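Local coordinates for protein putative phosphomannomutase (Thermus thermophilus, PDB 1TUO) that is probably a magnesium-dependent phosphosugar mutase of the phosphohexose mutase family, perhaps acting on pentose phosphates, at residues T57-D62 against P213-H218. Numbering follows the deposited sequence.
Sequences TRFLAD and PHPLFH
Arg58 NH2 is held by two carbonyl oxygens, those of Asn111 and Ser109, and Arg58 NH1 by two more, of Tyr115 and Pro112. The chain runs extended from CG to NE, and Phe217 lies across it. Phe217 CZ sits 4.0 Å above the guanidinium plane of Arg58, over its centre, with the two planes 49° apart, so the ring tip meets the charged group obliquely rather than stacking. Lower down, Arg58 CG abuts the edge of the same ring, 3.8 Å from Phe217 CZ. Thr57 OG1, gripped by the carbonyl of Gly186, stands 3.5 Å from Phe217 CE2, while Thr57 CG2 touches Pro213 CB at 3.9 Å. No direct hydrogen bond joins the segments; one water bridges the backbones, accepting from Phe59 N (2.9 Å) and donating to Pro215 O (2.8 Å). Beside it, Pro215 CB packs 3.9 Å from Phe59 CB. Both segments turn here: a type II turn spans Arg58 to Ala61, and a type I turn spans His214 to Phe217, where His214 ND1 receives Leu216 N in the ring plane, 2.9 Å away. The contact thus joins the first and second alpha/beta/alpha domains, setting the loop between strand 50-55 and helix 61-75 against the loop that follows strand 206-209 and precedes helix 230-236.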
loop_
_atom_site.group_PDB
_atom_site.type_symbol
_atom_site.label_atom_id
_atom_site.label_comp_id
_atom_site.label_asym_id
_atom_site.label_seq_id
_atom_site.Cartn_x
_atom_site.Cartn_y
_atom_site.Cartn_z
ATOM N N THR A 57 -4.225 -13.949 3.135
ATOM C CA THR A 57 -5.155 -14.801 3.880
ATOM C C THR A 57 -6.488 -15.039 3.191
ATOM O O THR A 57 -7.383 -15.657 3.775
ATOM C CB THR A 57 -5.468 -14.215 5.271
ATOM O OG1 THR A 57 -6.215 -13.001 5.116
ATOM C CG2 THR A 57 -4.180 -13.918 6.026
ATOM N N ARG A 58 -6.626 -14.570 1.957
ATOM C CA ARG A 58 -7.885 -14.759 1.235
ATOM C C ARG A 58 -8.198 -16.231 1.018
ATOM O O ARG A 58 -7.303 -17.067 1.000
ATOM C CB ARG A 58 -7.837 -14.000 -0.087
ATOM C CG ARG A 58 -7.921 -12.508 0.131
ATOM C CD ARG A 58 -7.593 -11.655 -1.087
ATOM N NE ARG A 58 -7.610 -10.252 -0.670
ATOM C CZ ARG A 58 -8.701 -9.493 -0.658
ATOM N NH1 ARG A 58 -9.864 -9.987 -1.071
ATOM N NH2 ARG A 58 -8.650 -8.261 -0.171
ATOM N N PHE A 59 -9.485 -16.546 0.880
ATOM C CA PHE A 59 -9.916 -17.927 0.702
ATOM C C PHE A 59 -9.248 -18.577 -0.511
ATOM O O PHE A 59 -9.274 -18.034 -1.610
ATOM C CB PHE A 59 -11.444 -17.979 0.561
ATOM C CG PHE A 59 -12.017 -19.366 0.693
ATOM C CD1 PHE A 59 -12.134 -19.969 1.943
ATOM C CD2 PHE A 59 -12.429 -20.069 -0.435
ATOM C CE1 PHE A 59 -12.661 -21.265 2.070
ATOM C CE2 PHE A 59 -12.957 -21.366 -0.318
ATOM C CZ PHE A 59 -13.070 -21.960 0.932
ATOM N N LEU A 60 -8.647 -19.743 -0.287
ATOM C CA LEU A 60 -7.953 -20.500 -1.327
ATOM C C LEU A 60 -6.701 -19.823 -1.882
ATOM O O LEU A 60 -6.084 -20.346 -2.809
ATOM C CB LEU A 60 -8.896 -20.823 -2.494
ATOM C CG LEU A 60 -9.914 -21.946 -2.277
ATOM C CD1 LEU A 60 -10.873 -21.979 -3.456
ATOM C CD2 LEU A 60 -9.195 -23.284 -2.123
ATOM N N ALA A 61 -6.306 -18.682 -1.321
ATOM C CA ALA A 61 -5.106 -18.011 -1.836
ATOM C C ALA A 61 -3.915 -18.959 -1.745
ATOM O O ALA A 61 -3.049 -18.990 -2.634
ATOM C CB ALA A 61 -4.827 -16.734 -1.045
ATOM N N ASP A 62 -3.873 -19.733 -0.665
ATOM C CA ASP A 62 -2.801 -20.696 -0.468
ATOM C C ASP A 62 -2.831 -21.765 -1.559
ATOM O O ASP A 62 -1.796 -22.103 -2.141
ATOM C CB ASP A 62 -2.889 -21.325 0.939
ATOM C CG ASP A 62 -4.246 -21.973 1.244
ATOM O OD1 ASP A 62 -5.235 -21.781 0.503
ATOM O OD2 ASP A 62 -4.317 -22.679 2.274
ATOM N N PRO A 213 -6.048 -14.785 11.305
ATOM C CA PRO A 213 -6.282 -14.751 9.855
ATOM C C PRO A 213 -7.729 -15.161 9.593
ATOM O O PRO A 213 -8.230 -16.103 10.215
ATOM C CB PRO A 213 -5.283 -15.775 9.318
ATOM C CG PRO A 213 -4.157 -15.705 10.325
ATOM C CD PRO A 213 -4.910 -15.662 11.633
ATOM N N HIS A 214 -8.393 -14.463 8.677
ATOM C CA HIS A 214 -9.793 -14.745 8.377
ATOM C C HIS A 214 -10.112 -14.339 6.938
ATOM O O HIS A 214 -9.952 -13.178 6.568
ATOM C CB HIS A 214 -10.671 -13.951 9.350
ATOM C CG HIS A 214 -12.083 -14.438 9.434
ATOM N ND1 HIS A 214 -12.916 -14.505 8.339
ATOM C CD2 HIS A 214 -12.815 -14.865 10.492
ATOM C CE1 HIS A 214 -14.102 -14.950 8.717
ATOM N NE2 HIS A 214 -14.068 -15.176 10.018
ATOM N N PRO A 215 -10.575 -15.291 6.108
ATOM C CA PRO A 215 -10.899 -14.973 4.712
ATOM C C PRO A 215 -12.015 -13.953 4.519
ATOM O O PRO A 215 -12.167 -13.403 3.428
ATOM C CB PRO A 215 -11.226 -16.341 4.105
ATOM C CG PRO A 215 -11.704 -17.133 5.271
ATOM C CD PRO A 215 -10.751 -16.729 6.371
ATOM N N LEU A 216 -12.798 -13.702 5.565
ATOM C CA LEU A 216 -13.862 -12.712 5.477
ATOM C C LEU A 216 -13.447 -11.465 6.258
ATOM O O LEU A 216 -14.228 -10.528 6.427
ATOM C CB LEU A 216 -15.176 -13.271 6.028
ATOM C CG LEU A 216 -15.834 -14.367 5.178
ATOM C CD1 LEU A 216 -17.129 -14.809 5.844
ATOM C CD2 LEU A 216 -16.116 -13.845 3.777
ATOM N N PHE A 217 -12.199 -11.476 6.720
ATOM C CA PHE A 217 -11.595 -10.370 7.462
ATOM C C PHE A 217 -12.483 -9.870 8.612
ATOM O O PHE A 217 -12.688 -8.682 8.808
ATOM C CB PHE A 217 -11.309 -9.225 6.487
ATOM C CG PHE A 217 -10.401 -9.688 5.379
ATOM C CD1 PHE A 217 -10.945 -10.139 4.186
ATOM C CD2 PHE A 217 -9.025 -9.674 5.560
ATOM C CE1 PHE A 217 -10.111 -10.585 3.168
ATOM C CE2 PHE A 217 -8.194 -10.121 4.534
ATOM C CZ PHE A 217 -8.730 -10.576 3.336
ATOM N N HIS A 218 -13.039 -10.837 9.365
ATOM C CA HIS A 218 -13.857 -10.497 10.540
ATOM C C HIS A 218 -15.071 -9.604 10.229
ATOM O O HIS A 218 -15.532 -8.836 11.067
ATOM C CB HIS A 218 -12.971 -9.818 11.592
ATOM C CG HIS A 218 -11.861 -10.745 12.023
ATOM N ND1 HIS A 218 -12.033 -11.763 12.904
ATOM C CD2 HIS A 218 -10.521 -10.722 11.624
ATOM C CE1 HIS A 218 -10.823 -12.348 13.018
ATOM N NE2 HIS A 218 -9.900 -11.746 12.264
HETATM O O HOH W 1 -11.119 -14.211 1.007
#